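Local coordinates for core protein VP4 (Bluetongue virus, PDB 2JHP), which forms part of the viral inner capsid and caps the viral messenger RNA, combining several capping activities, including methyl transfer, in a single chain, at residues M574-S579 against E639-L644; G472-L477 against K487-D492; S302-H307 against Y322-P327. All coordinates share one frame; numbering follows the deposited sequence.

The three contacts rest on carbon-rich packing, but in different settings. Interaction 1 joins the ends of two helices at the periphery and is only partly buried, with exposed residues at its margin. Interactions 2 and 3 are buried, each in a different Rossmann-like sheet domain: interaction 2 packs a helix against the loop that follows it, while interaction 3 spans two strands of like direction separated by a third. Their chemistry shifts accordingly, from leucine methyls alone in 574-579 with 639-644 to methyls set over, and in interaction 3 also at the edge of, aromatic rings. The centres of interactions 1 and 3 are about 62 Å apart, on opposite sides of the chain's centre.

Interaction 1 of 3, residues M574-S579 against E639-L644; sequences MILDWS and ELLRHL
L576 and L641 meet methyl to methyl where helix 568-576 and helix 635-641 run out near one another, with CD1 of L576 3.6 Å from CD1 of L641. The same L576 methyl also approaches CD1 of L644, the last residue of the chain, at 4.0 Å, so a single branch serves both partners. L576 reaches them because its CG lies beside the backbone N (chi1 -41°), with CB already directed at the other segment. L644 holds its CG anti to the backbone N instead (chi1 -157°), which extends CD1 toward L576. A branched leucine suits each place, since its methyls can pack against other methyls without needing a polar partner. L641 is the buried member of the group.

At the margin, the carboxylate of D577 is exposed, and its OD2 comes only to 4.5 Å from CD2 of L644, which is proximity rather than bonding. In the turn after helix 568-576, the hydroxyl OG of S579 donates to the carbonyl O of I575 at 2.8 Å.

With 126 Å² buried and only apolar contacts between the segments, held by hydrophobic burial and close packing, the contact is non-directional and would probably tolerate small shifts of L644; helix 635-641 is held as well by L640 on F569 and by L641 on F572 and I616.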
ATOM      1  N   MET A 574       1.845 -17.091 -26.724  1.00 -8.04           N
ATOM      2  CA  MET A 574       0.677 -17.971 -26.696  1.00 11.75           C
ATOM      3  C   MET A 574       0.090 -18.161 -28.096  1.00 26.16           C
ATOM      4  O   MET A 574      -0.462 -19.218 -28.403  1.00 33.38           O
ATOM      5  CB  MET A 574      -0.373 -17.494 -25.661  1.00-12.68           C
ATOM      6  CG  MET A 574      -1.412 -16.503 -26.136  1.00 22.98           C
ATOM      7  SD  MET A 574      -2.753 -17.249 -27.072  1.00 17.30           S
ATOM      8  CE  MET A 574      -2.952 -18.777 -26.191  1.00 -8.83           C
ATOM      9  N   ILE A 575       0.238 -17.134 -28.932  1.00 41.27           N
ATOM     10  CA  ILE A 575      -0.329 -17.104 -30.281  1.00 50.87           C
ATOM     11  C   ILE A 575       0.420 -18.032 -31.242  1.00 32.55           C
ATOM     12  O   ILE A 575      -0.198 -18.857 -31.919  1.00 34.15           O
ATOM     13  CB  ILE A 575      -0.362 -15.645 -30.857  1.00 55.30           C
ATOM     14  CG1 ILE A 575      -1.295 -14.735 -30.038  1.00 96.75           C
ATOM     15  CG2 ILE A 575      -0.741 -15.626 -32.344  1.00 47.75           C
ATOM     16  CD1 ILE A 575      -2.758 -15.141 -30.032  1.00 79.27           C
ATOM     17  N   LEU A 576       1.744 -17.900 -31.279  1.00 31.84           N
ATOM     18  CA  LEU A 576       2.580 -18.619 -32.241  1.00 39.02           C
ATOM     19  C   LEU A 576       2.988 -20.007 -31.760  1.00 50.29           C
ATOM     20  O   LEU A 576       2.831 -20.994 -32.485  1.00 49.16           O
ATOM     21  CB  LEU A 576       3.832 -17.804 -32.574  1.00 41.79           C
ATOM     22  CG  LEU A 576       3.641 -16.299 -32.765  1.00 18.00           C
ATOM     23  CD1 LEU A 576       4.990 -15.605 -32.845  1.00 24.36           C
ATOM     24  CD2 LEU A 576       2.789 -15.990 -33.993  1.00 19.08           C
ATOM     25  N   ASP A 577       3.503 -20.072 -30.535  1.00 55.55           N
ATOM     26  CA  ASP A 577       4.066 -21.306 -30.007  1.00 53.46           C
ATOM     27  C   ASP A 577       3.042 -22.339 -29.541  1.00 28.66           C
ATOM     28  O   ASP A 577       3.406 -23.488 -29.293  1.00 22.43           O
ATOM     29  CB  ASP A 577       5.040 -21.002 -28.859  1.00 69.75           C
ATOM     30  CG  ASP A 577       6.427 -20.606 -29.347  1.00 91.30           C
ATOM     31  OD1 ASP A 577       7.270 -20.260 -28.485  1.00 -2.80           O
ATOM     32  OD2 ASP A 577       6.686 -20.643 -30.579  1.00  6.22           O
ATOM     33  N   TRP A 578       1.774 -21.954 -29.426  1.00 29.45           N
ATOM     34  CA  TRP A 578       0.841 -22.772 -28.651  1.00 12.47           C
ATOM     35  C   TRP A 578      -0.508 -23.188 -29.279  1.00 15.59           C
ATOM     36  O   TRP A 578      -1.041 -24.240 -28.919  1.00  8.52           O
ATOM     37  CB  TRP A 578       0.603 -22.110 -27.280  1.00  7.64           C
ATOM     38  CG  TRP A 578      -0.210 -22.930 -26.334  1.00 18.35           C
ATOM     39  CD1 TRP A 578       0.252 -23.870 -25.468  1.00 24.96           C
ATOM     40  CD2 TRP A 578      -1.632 -22.886 -26.159  1.00 31.56           C
ATOM     41  NE1 TRP A 578      -0.788 -24.419 -24.760  1.00127.79           N
ATOM     42  CE2 TRP A 578      -1.958 -23.831 -25.165  1.00 66.30           C
ATOM     43  CE3 TRP A 578      -2.662 -22.129 -26.740  1.00 -4.53           C
ATOM     44  CZ2 TRP A 578      -3.272 -24.051 -24.740  1.00 17.22           C
ATOM     45  CZ3 TRP A 578      -3.970 -22.352 -26.325  1.00 42.47           C
ATOM     46  CH2 TRP A 578      -4.264 -23.305 -25.331  1.00 14.79           C
ATOM     47  N   SER A 579      -1.052 -22.412 -30.218  1.00 20.17           N
ATOM     48  CA  SER A 579      -2.519 -22.331 -30.296  1.00 21.40           C
ATOM     49  C   SER A 579      -3.486 -22.910 -31.382  1.00 12.40           C
ATOM     50  O   SER A 579      -4.586 -23.318 -30.995  1.00 15.89           O
ATOM     51  CB  SER A 579      -2.930 -20.863 -30.055  1.00 18.05           C
ATOM     52  OG  SER A 579      -2.573 -20.032 -31.150  1.00 25.55           O
ATOM     53  N   GLU A 639      10.702  -6.134 -35.073  1.00-14.62           N
ATOM     54  CA  GLU A 639      11.984  -6.816 -35.263  1.00-19.41           C
ATOM     55  C   GLU A 639      12.160  -8.036 -34.341  1.00 -9.62           C
ATOM     56  O   GLU A 639      13.193  -8.719 -34.393  1.00 -0.34           O
ATOM     57  CB  GLU A 639      13.151  -5.835 -35.100  1.00-20.00           C
ATOM     58  CG  GLU A 639      13.225  -4.768 -36.187  1.00 -4.64           C
ATOM     59  CD  GLU A 639      14.574  -4.062 -36.229  1.00-18.99           C
ATOM     60  OE1 GLU A 639      15.560  -4.663 -36.721  1.00 -5.34           O
ATOM     61  OE2 GLU A 639      14.640  -2.897 -35.778  1.00 13.78           O
ATOM     62  N   LEU A 640      11.155  -8.301 -33.506  1.00 -5.95           N
ATOM     63  CA  LEU A 640      11.106  -9.531 -32.720  1.00 -5.60           C
ATOM     64  C   LEU A 640      10.269 -10.613 -33.401  1.00-12.52           C
ATOM     65  O   LEU A 640      10.640 -11.781 -33.369  1.00-13.76           O
ATOM     66  CB  LEU A 640      10.590  -9.269 -31.303  1.00 -2.60           C
ATOM     67  CG  LEU A 640      10.569 -10.469 -30.344  1.00  3.91           C
ATOM     68  CD1 LEU A 640      11.024 -10.056 -28.953  1.00  6.87           C
ATOM     69  CD2 LEU A 640       9.189 -11.139 -30.299  1.00  8.75           C
ATOM     70  N   LEU A 641       9.142 -10.233 -34.000  1.00-15.73           N
ATOM     71  CA  LEU A 641       8.285 -11.202 -34.682  1.00-12.86           C
ATOM     72  C   LEU A 641       8.909 -11.729 -35.977  1.00 -9.24           C
ATOM     73  O   LEU A 641       8.786 -12.913 -36.290  1.00 -7.88           O
ATOM     74  CB  LEU A 641       6.892 -10.624 -34.954  1.00 -7.74           C
ATOM     75  CG  LEU A 641       5.755 -10.744 -33.924  1.00-12.37           C
ATOM     76  CD1 LEU A 641       5.778 -12.091 -33.207  1.00-14.24           C
ATOM     77  CD2 LEU A 641       5.779  -9.613 -32.918  1.00-15.73           C
ATOM     78  N   ARG A 642       9.584 -10.844 -36.712  1.00 -8.63           N
ATOM     79  CA  ARG A 642      10.279 -11.210 -37.953  1.00 -7.93           C
ATOM     80  C   ARG A 642      11.666 -11.814 -37.700  1.00-11.80           C
ATOM     81  O   ARG A 642      12.572 -11.673 -38.522  1.00-13.36           O
ATOM     82  CB  ARG A 642      10.361 -10.014 -38.921  1.00 -3.89           C
ATOM     83  CG  ARG A 642      11.030  -8.752 -38.356  1.00  1.81           C
ATOM     84  CD  ARG A 642      10.799  -7.521 -39.244  1.00 -3.68           C
ATOM     85  NE  ARG A 642       9.382  -7.149 -39.367  1.00 -7.45           N
ATOM     86  CZ  ARG A 642       8.916  -6.223 -40.211  1.00 12.20           C
ATOM     87  NH1 ARG A 642       7.612  -5.968 -40.248  1.00  1.61           N
ATOM     88  NH2 ARG A 642       9.744  -5.552 -41.022  1.00  5.87           N
ATOM     89  N   HIS A 643      11.811 -12.480 -36.557  1.00 -9.59           N
ATOM     90  CA  HIS A 643      13.037 -13.174 -36.186  1.00 -5.35           C
ATOM     91  C   HIS A 643      12.685 -14.208 -35.109  1.00 -1.70           C
ATOM     92  O   HIS A 643      12.841 -15.408 -35.329  1.00 -5.82           O
ATOM     93  CB  HIS A 643      14.096 -12.176 -35.691  1.00 -4.66           C
ATOM     94  CG  HIS A 643      15.499 -12.517 -36.101  1.00 14.11           C
ATOM     95  ND1 HIS A 643      16.542 -12.581 -35.201  1.00 22.74           N
ATOM     96  CD2 HIS A 643      16.031 -12.806 -37.314  1.00 29.44           C
ATOM     97  CE1 HIS A 643      17.655 -12.898 -35.841  1.00 23.90           C
ATOM     98  NE2 HIS A 643      17.372 -13.041 -37.125  1.00 29.82           N
ATOM     99  N   LEU A 644      12.165 -13.725 -33.976  1.00  6.72           N
ATOM    100  CA  LEU A 644      11.748 -14.539 -32.810  1.00 12.99           C
ATOM    101  C   LEU A 644      12.885 -15.359 -32.195  1.00 16.65           C
ATOM    102  O   LEU A 644      12.919 -16.588 -32.278  1.00 17.74           O
ATOM    103  CB  LEU A 644      10.521 -15.419 -33.126  1.00 13.09           C
ATOM    104  CG  LEU A 644       9.636 -15.913 -31.971  1.00 12.72           C
ATOM    105  CD1 LEU A 644       8.669 -14.826 -31.483  1.00 20.68           C
ATOM    106  CD2 LEU A 644       8.869 -17.165 -32.386  1.00 14.43           C
ATOM    107  OXT LEU A 644      13.800 -14.800 -31.587  1.00 18.41           O
TER

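Interaction 2 of 3, residues G472-L477 against K487-D492; sequences GAILFL and KDLTYD
This is a buried apolar helix-to-loop contact in a Rossmann-like methyltransferase domain, whose mixed sheet has strand order 3-2-1-4-5-7-6. Helix 470-480 follows the edge strand 466-469, and residues 487-492 belong to the loop leading from it to helix 493-496, ahead of the next strand, 499-503. The chain therefore folds back and packs the loop on the helix it has just left. The Y491 side chain is about 8 Å from a bound guanine, near the pocket but not among the residues that line it.

I474 is the central residue. Its CG2 lies over one face of the Y491 ring in a CH-pi contact, 4.2 Å from the ring centroid and 26° off the ring normal. The methyl is displaced toward the phenol end, where CZ of Y491 is 3.8 Å from it. I474 places CG2 there by holding it anti to the backbone N, and the two side chains run past each other in opposite directions. The same CG2 touches CD2 of L489 at 3.9 Å, so the beta-branch fills the angle between a ring and an aliphatic chain. I474 also touches F117, A120 and L121 of helix 114-128; F117 lines that guanine pocket, which makes I474 a second-shell residue.

Tyrosine suits its place because the ring supplies a flat apolar face while its hydroxyl reaches the helix, where OH bonds weakly to ND2 of N471. That oxygen also lies 3.8 Å from CD1 of L475, whose side chain crosses the tyrosine at about a right angle. The ring edge has a polar neighbour as well: the carbonyl O of L489, which accepts a bond from R63, lies in the ring plane 3.4 Å from CD2 of Y491.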
ATOM      1  N   GLY A 472      -5.911  -8.487 -13.834  1.00 14.95           N
ATOM      2  CA  GLY A 472      -5.086  -9.525 -14.438  1.00 16.15           C
ATOM      3  C   GLY A 472      -3.973  -9.945 -13.498  1.00 16.50           C
ATOM      4  O   GLY A 472      -3.727 -11.137 -13.296  1.00 16.17           O
ATOM      5  N   ALA A 473      -3.330  -8.949 -12.900  1.00 12.79           N
ATOM      6  CA  ALA A 473      -2.219  -9.149 -11.988  1.00 11.04           C
ATOM      7  C   ALA A 473      -2.624  -9.985 -10.792  1.00 13.95           C
ATOM      8  O   ALA A 473      -1.872 -10.869 -10.375  1.00 13.25           O
ATOM      9  CB  ALA A 473      -1.670  -7.821 -11.540  1.00 14.21           C
ATOM     10  N   ILE A 474      -3.809  -9.720 -10.250  1.00  7.80           N
ATOM     11  CA  ILE A 474      -4.304 -10.461  -9.097  1.00 10.51           C
ATOM     12  C   ILE A 474      -4.638 -11.910  -9.482  1.00 11.82           C
ATOM     13  O   ILE A 474      -4.270 -12.846  -8.785  1.00 14.18           O
ATOM     14  CB  ILE A 474      -5.513  -9.754  -8.449  1.00  7.72           C
ATOM     15  CG1 ILE A 474      -5.080  -8.434  -7.775  1.00 20.24           C
ATOM     16  CG2 ILE A 474      -6.254 -10.686  -7.492  1.00  9.40           C
ATOM     17  CD1 ILE A 474      -4.453  -8.539  -6.357  1.00 10.71           C
ATOM     18  N   LEU A 475      -5.324 -12.072 -10.607  1.00 13.23           N
ATOM     19  CA  LEU A 475      -5.701 -13.374 -11.124  1.00 14.29           C
ATOM     20  C   LEU A 475      -4.477 -14.227 -11.463  1.00  6.01           C
ATOM     21  O   LEU A 475      -4.491 -15.449 -11.290  1.00 14.79           O
ATOM     22  CB  LEU A 475      -6.573 -13.180 -12.365  1.00 31.25           C
ATOM     23  CG  LEU A 475      -8.100 -13.255 -12.230  1.00 21.39           C
ATOM     24  CD1 LEU A 475      -8.587 -13.570 -10.815  1.00 11.89           C
ATOM     25  CD2 LEU A 475      -8.755 -12.017 -12.782  1.00 32.79           C
ATOM     26  N   PHE A 476      -3.428 -13.576 -11.953  1.00  9.65           N
ATOM     27  CA  PHE A 476      -2.158 -14.229 -12.171  1.00 15.68           C
ATOM     28  C   PHE A 476      -1.596 -14.780 -10.858  1.00 12.62           C
ATOM     29  O   PHE A 476      -1.155 -15.929 -10.806  1.00 20.56           O
ATOM     30  CB  PHE A 476      -1.161 -13.270 -12.812  1.00 14.69           C
ATOM     31  CG  PHE A 476       0.117 -13.931 -13.239  1.00  4.11           C
ATOM     32  CD1 PHE A 476       0.169 -14.674 -14.419  1.00 11.91           C
ATOM     33  CD2 PHE A 476       1.265 -13.829 -12.462  1.00 14.82           C
ATOM     34  CE1 PHE A 476       1.340 -15.281 -14.822  1.00  9.82           C
ATOM     35  CE2 PHE A 476       2.435 -14.434 -12.860  1.00 23.35           C
ATOM     36  CZ  PHE A 476       2.473 -15.161 -14.046  1.00 -3.66           C
ATOM     37  N   LEU A 477      -1.631 -13.964  -9.809  1.00 18.72           N
ATOM     38  CA  LEU A 477      -1.104 -14.356  -8.504  1.00  7.48           C
ATOM     39  C   LEU A 477      -1.998 -15.356  -7.811  1.00 17.95           C
ATOM     40  O   LEU A 477      -1.504 -16.207  -7.095  1.00 16.63           O
ATOM     41  CB  LEU A 477      -0.856 -13.131  -7.596  1.00 -6.12           C
ATOM     42  CG  LEU A 477       0.223 -12.155  -8.071  1.00 13.31           C
ATOM     43  CD1 LEU A 477       0.089 -10.776  -7.433  1.00  9.94           C
ATOM     44  CD2 LEU A 477       1.596 -12.757  -7.832  1.00 16.44           C
ATOM     45  N   LYS A 487      -8.092 -17.482  -3.461  1.00 13.65           N
ATOM     46  CA  LYS A 487      -9.214 -17.363  -4.393  1.00 12.67           C
ATOM     47  C   LYS A 487     -10.324 -16.473  -3.832  1.00 11.79           C
ATOM     48  O   LYS A 487     -10.999 -15.762  -4.583  1.00 20.28           O
ATOM     49  CB  LYS A 487      -9.789 -18.743  -4.726  1.00 14.40           C
ATOM     50  CG  LYS A 487      -9.518 -19.230  -6.139  1.00 14.50           C
ATOM     51  CD  LYS A 487      -8.325 -20.156  -6.227  1.00 -3.82           C
ATOM     52  CE  LYS A 487      -8.443 -21.080  -7.443  1.00 -4.18           C
ATOM     53  NZ  LYS A 487      -9.354 -22.251  -7.188  1.00 24.57           N
ATOM     54  N   ASP A 488     -10.483 -16.522  -2.508  1.00  5.69           N
ATOM     55  CA  ASP A 488     -11.582 -15.882  -1.784  1.00 -3.80           C
ATOM     56  C   ASP A 488     -11.399 -14.359  -1.530  1.00 10.96           C
ATOM     57  O   ASP A 488     -12.296 -13.680  -1.006  1.00 11.81           O
ATOM     58  CB  ASP A 488     -11.786 -16.638  -0.473  1.00-17.72           C
ATOM     59  CG  ASP A 488     -13.133 -16.400   0.129  1.00-11.74           C
ATOM     60  OD1 ASP A 488     -14.145 -16.534  -0.574  1.00 11.73           O
ATOM     61  OD2 ASP A 488     -13.174 -16.076   1.317  1.00 12.01           O
ATOM     62  N   LEU A 489     -10.238 -13.838  -1.917  1.00 13.11           N
ATOM     63  CA  LEU A 489      -9.915 -12.416  -1.810  1.00  9.39           C
ATOM     64  C   LEU A 489     -11.078 -11.495  -2.191  1.00 11.28           C
ATOM     65  O   LEU A 489     -11.604 -11.563  -3.310  1.00 10.14           O
ATOM     66  CB  LEU A 489      -8.714 -12.073  -2.698  1.00 15.15           C
ATOM     67  CG  LEU A 489      -8.214 -10.626  -2.624  1.00 25.70           C
ATOM     68  CD1 LEU A 489      -7.590 -10.332  -1.259  1.00 19.49           C
ATOM     69  CD2 LEU A 489      -7.214 -10.337  -3.736  1.00  5.62           C
ATOM     70  N   THR A 490     -11.472 -10.647  -1.250  1.00 14.29           N
ATOM     71  CA  THR A 490     -12.458  -9.627  -1.515  1.00 14.82           C
ATOM     72  C   THR A 490     -11.733  -8.415  -2.076  1.00 16.08           C
ATOM     73  O   THR A 490     -10.877  -7.811  -1.407  1.00 30.08           O
ATOM     74  CB  THR A 490     -13.249  -9.277  -0.246  1.00 17.10           C
ATOM     75  OG1 THR A 490     -14.076 -10.394   0.086  1.00  0.81           O
ATOM     76  CG2 THR A 490     -14.133  -8.037  -0.451  1.00  7.19           C
ATOM     77  N   TYR A 491     -12.063  -8.083  -3.319  1.00 26.51           N
ATOM     78  CA  TYR A 491     -11.516  -6.911  -3.964  1.00  8.20           C
ATOM     79  C   TYR A 491     -12.419  -6.488  -5.120  1.00  9.74           C
ATOM     80  O   TYR A 491     -13.347  -7.195  -5.499  1.00 19.20           O
ATOM     81  CB  TYR A 491     -10.080  -7.154  -4.429  1.00-10.46           C
ATOM     82  CG  TYR A 491      -9.987  -8.003  -5.657  1.00  9.69           C
ATOM     83  CD1 TYR A 491      -9.611  -7.448  -6.874  1.00 15.63           C
ATOM     84  CD2 TYR A 491     -10.297  -9.356  -5.618  1.00-10.15           C
ATOM     85  CE1 TYR A 491      -9.527  -8.224  -8.016  1.00  4.26           C
ATOM     86  CE2 TYR A 491     -10.228 -10.132  -6.747  1.00  4.43           C
ATOM     87  CZ  TYR A 491      -9.834  -9.569  -7.947  1.00 12.14           C
ATOM     88  OH  TYR A 491      -9.756 -10.350  -9.082  1.00 12.90           O
ATOM     89  N   ASP A 492     -12.117  -5.326  -5.674  1.00 19.46           N
ATOM     90  CA  ASP A 492     -12.960  -4.704  -6.657  1.00 14.31           C
ATOM     91  C   ASP A 492     -12.220  -4.698  -7.997  1.00  8.86           C
ATOM     92  O   ASP A 492     -11.259  -3.952  -8.194  1.00 16.66           O
ATOM     93  CB  ASP A 492     -13.347  -3.302  -6.148  1.00 15.30           C
ATOM     94  CG  ASP A 492     -14.025  -2.444  -7.188  1.00 33.81           C
ATOM     95  OD1 ASP A 492     -14.329  -2.905  -8.313  1.00 14.51           O
ATOM     96  OD2 ASP A 492     -14.250  -1.261  -6.861  1.00 20.58           O
TER

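Interaction 3 of 3, residues S302-H307 against Y322-P327; sequences SALIKH and YLFPQP
The backbones of strands 302-308 and 322-324 point the same way in the sheet, each antiparallel to strand 335-341 between them, but are strongly twisted against each other, and the closest alpha carbons, those of H307 and L323, are 8.1 Å apart. This is the 5-7-6 end of the seven-stranded sheet of a Rossmann-like methyltransferase fold. Side chains must therefore bridge the gap, and two pairs do so.

L323 lays its isopropyl group over the imidazole of H307. Its CD2 sits almost above the ring centre, 3.7 Å from the centroid and 13° off the normal, a CH-pi contact, while CD1 of L323 leans out toward CE1 of H307 at 3.9 Å. H307 brings its ring across with CG anti to the backbone N (chi1 -163°), and the two side chains cross at about a right angle. A flat ring beneath a forked aliphatic group lets both methyls find contact.

F324 starts out in the other direction, its CB directed away from 302-307, and packs on F339 of the middle strand and L386 of helix 380-391. Its ring still meets L304: leucine's length, with CG anti to the backbone N, carries CD1 to the ring edge in an apolar setting. L304 CD1 lies near the ring plane there, 3.9 Å from CE1 of F324 and 4.1 Å from its CZ.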
ATOM      1  N   SER A 302      18.656   5.577  19.242  1.00 13.45           N
ATOM      2  CA  SER A 302      17.775   6.731  19.354  1.00 11.73           C
ATOM      3  C   SER A 302      17.287   6.938  20.777  1.00 21.07           C
ATOM      4  O   SER A 302      17.284   6.012  21.584  1.00 22.89           O
ATOM      5  CB  SER A 302      16.571   6.578  18.415  1.00 16.19           C
ATOM      6  OG  SER A 302      16.066   5.249  18.437  1.00 15.86           O
ATOM      7  N   ALA A 303      16.874   8.163  21.077  1.00 26.26           N
ATOM      8  CA  ALA A 303      16.330   8.486  22.383  1.00 19.24           C
ATOM      9  C   ALA A 303      15.119   9.386  22.232  1.00 27.05           C
ATOM     10  O   ALA A 303      15.065  10.228  21.327  1.00 20.14           O
ATOM     11  CB  ALA A 303      17.383   9.154  23.251  1.00 18.12           C
ATOM     12  N   LEU A 304      14.140   9.189  23.108  1.00 15.35           N
ATOM     13  CA  LEU A 304      13.021  10.123  23.216  1.00 21.17           C
ATOM     14  C   LEU A 304      12.928  10.670  24.643  1.00 13.52           C
ATOM     15  O   LEU A 304      12.620   9.931  25.581  1.00 17.83           O
ATOM     16  CB  LEU A 304      11.712   9.461  22.788  1.00 11.54           C
ATOM     17  CG  LEU A 304      10.574  10.388  22.349  1.00 22.07           C
ATOM     18  CD1 LEU A 304      10.904  11.165  21.071  1.00 19.19           C
ATOM     19  CD2 LEU A 304       9.328   9.569  22.144  1.00 17.70           C
ATOM     20  N   ILE A 305      13.206  11.961  24.795  1.00 17.15           N
ATOM     21  CA  ILE A 305      13.235  12.596  26.117  1.00 16.82           C
ATOM     22  C   ILE A 305      12.037  13.529  26.381  1.00 20.14           C
ATOM     23  O   ILE A 305      11.598  14.277  25.500  1.00 16.17           O
ATOM     24  CB  ILE A 305      14.568  13.387  26.343  1.00 17.02           C
ATOM     25  CG1 ILE A 305      15.791  12.637  25.762  1.00 10.01           C
ATOM     26  CG2 ILE A 305      14.747  13.753  27.825  1.00 11.40           C
ATOM     27  CD1 ILE A 305      16.194  11.339  26.476  1.00 15.73           C
ATOM     28  N   LYS A 306      11.523  13.472  27.605  1.00 22.45           N
ATOM     29  CA  LYS A 306      10.510  14.409  28.085  1.00 19.17           C
ATOM     30  C   LYS A 306      11.021  15.842  27.947  1.00 29.13           C
ATOM     31  O   LYS A 306      12.177  16.126  28.266  1.00 24.70           O
ATOM     32  CB  LYS A 306      10.197  14.109  29.547  1.00 14.73           C
ATOM     33  CG  LYS A 306       8.860  14.614  30.036  1.00 14.12           C
ATOM     34  CD  LYS A 306       8.830  14.642  31.565  1.00 37.30           C
ATOM     35  CE  LYS A 306       7.471  14.246  32.116  1.00 48.98           C
ATOM     36  NZ  LYS A 306       6.367  14.867  31.346  1.00 19.11           N
ATOM     37  N   HIS A 307      10.170  16.740  27.466  1.00 26.95           N
ATOM     38  CA  HIS A 307      10.607  18.102  27.208  1.00 15.19           C
ATOM     39  C   HIS A 307       9.583  19.152  27.617  1.00 18.27           C
ATOM     40  O   HIS A 307       8.811  19.624  26.784  1.00 19.32           O
ATOM     41  CB  HIS A 307      10.953  18.271  25.728  1.00 14.63           C
ATOM     42  CG  HIS A 307      11.779  19.482  25.436  1.00 14.83           C
ATOM     43  ND1 HIS A 307      11.223  20.695  25.093  1.00 37.65           N
ATOM     44  CD2 HIS A 307      13.121  19.669  25.441  1.00 13.67           C
ATOM     45  CE1 HIS A 307      12.188  21.576  24.894  1.00 11.37           C
ATOM     46  NE2 HIS A 307      13.348  20.981  25.104  1.00 23.69           N
ATOM     47  N   TYR A 322      15.417  16.515  17.106  1.00 19.60           N
ATOM     48  CA  TYR A 322      14.165  17.227  16.858  1.00 17.14           C
ATOM     49  C   TYR A 322      13.422  17.489  18.158  1.00 20.35           C
ATOM     50  O   TYR A 322      13.618  16.789  19.146  1.00 19.93           O
ATOM     51  CB  TYR A 322      13.230  16.439  15.927  1.00 17.75           C
ATOM     52  CG  TYR A 322      13.771  16.063  14.561  1.00 27.40           C
ATOM     53  CD1 TYR A 322      13.815  14.737  14.163  1.00 22.41           C
ATOM     54  CD2 TYR A 322      14.207  17.037  13.654  1.00 15.17           C
ATOM     55  CE1 TYR A 322      14.290  14.380  12.907  1.00 27.49           C
ATOM     56  CE2 TYR A 322      14.689  16.690  12.400  1.00 36.88           C
ATOM     57  CZ  TYR A 322      14.725  15.361  12.031  1.00 79.43           C
ATOM     58  OH  TYR A 322      15.195  15.010  10.789  1.00 16.47           O
ATOM     59  N   LEU A 323      12.582  18.517  18.144  1.00 18.00           N
ATOM     60  CA  LEU A 323      11.551  18.698  19.156  1.00 18.37           C
ATOM     61  C   LEU A 323      10.207  18.721  18.437  1.00 16.67           C
ATOM     62  O   LEU A 323      10.025  19.453  17.457  1.00 18.16           O
ATOM     63  CB  LEU A 323      11.757  19.993  19.946  1.00 13.10           C
ATOM     64  CG  LEU A 323      13.078  20.213  20.694  1.00 36.47           C
ATOM     65  CD1 LEU A 323      13.195  21.670  21.166  1.00-11.87           C
ATOM     66  CD2 LEU A 323      13.243  19.261  21.866  1.00  9.61           C
ATOM     67  N   PHE A 324       9.268  17.899  18.888  1.00 21.72           N
ATOM     68  CA  PHE A 324       7.955  17.931  18.260  1.00 17.19           C
ATOM     69  C   PHE A 324       6.766  17.838  19.192  1.00 16.02           C
ATOM     70  O   PHE A 324       6.902  17.431  20.344  1.00 17.75           O
ATOM     71  CB  PHE A 324       7.832  16.920  17.117  1.00 31.06           C
ATOM     72  CG  PHE A 324       8.594  15.651  17.320  1.00 34.04           C
ATOM     73  CD1 PHE A 324       8.409  14.882  18.460  1.00 31.80           C
ATOM     74  CD2 PHE A 324       9.470  15.205  16.334  1.00 27.51           C
ATOM     75  CE1 PHE A 324       9.104  13.686  18.630  1.00 31.78           C
ATOM     76  CE2 PHE A 324      10.174  14.010  16.482  1.00 25.64           C
ATOM     77  CZ  PHE A 324       9.988  13.247  17.632  1.00 25.00           C
ATOM     78  N   PRO A 325       5.587  18.239  18.683  1.00 24.38           N
ATOM     79  CA  PRO A 325       4.356  18.186  19.465  1.00 19.53           C
ATOM     80  C   PRO A 325       3.938  16.747  19.747  1.00 24.09           C
ATOM     81  O   PRO A 325       4.381  15.823  19.063  1.00 20.03           O
ATOM     82  CB  PRO A 325       3.329  18.882  18.566  1.00 16.00           C
ATOM     83  CG  PRO A 325       4.127  19.589  17.511  1.00 18.67           C
ATOM     84  CD  PRO A 325       5.353  18.767  17.326  1.00 14.59           C
ATOM     85  N   GLN A 326       3.099  16.577  20.761  1.00 18.81           N
ATOM     86  CA  GLN A 326       2.671  15.259  21.216  1.00 16.26           C
ATOM     87  C   GLN A 326       1.228  14.977  20.833  1.00 16.25           C
ATOM     88  O   GLN A 326       0.327  15.718  21.226  1.00 28.87           O
ATOM     89  CB  GLN A 326       2.820  15.135  22.733  1.00 -9.33           C
ATOM     90  CG  GLN A 326       4.195  15.517  23.251  1.00 11.93           C
ATOM     91  CD  GLN A 326       4.398  15.067  24.669  1.00 17.96           C
ATOM     92  OE1 GLN A 326       4.378  13.870  24.959  1.00 22.93           O
ATOM     93  NE2 GLN A 326       4.589  16.017  25.569  1.00 17.85           N
ATOM     94  N   PRO A 327       1.006  13.905  20.055  1.00 18.87           N
ATOM     95  CA  PRO A 327      -0.347  13.470  19.724  1.00 15.58           C
ATOM     96  C   PRO A 327      -1.106  13.099  20.994  1.00 15.36           C
ATOM     97  O   PRO A 327      -0.540  12.455  21.879  1.00 20.80           O
ATOM     98  CB  PRO A 327      -0.124  12.221  18.859  1.00 24.39           C
ATOM     99  CG  PRO A 327       1.276  12.274  18.432  1.00 16.57           C
ATOM    100  CD  PRO A 327       2.035  13.041  19.450  1.00 21.31           C
TER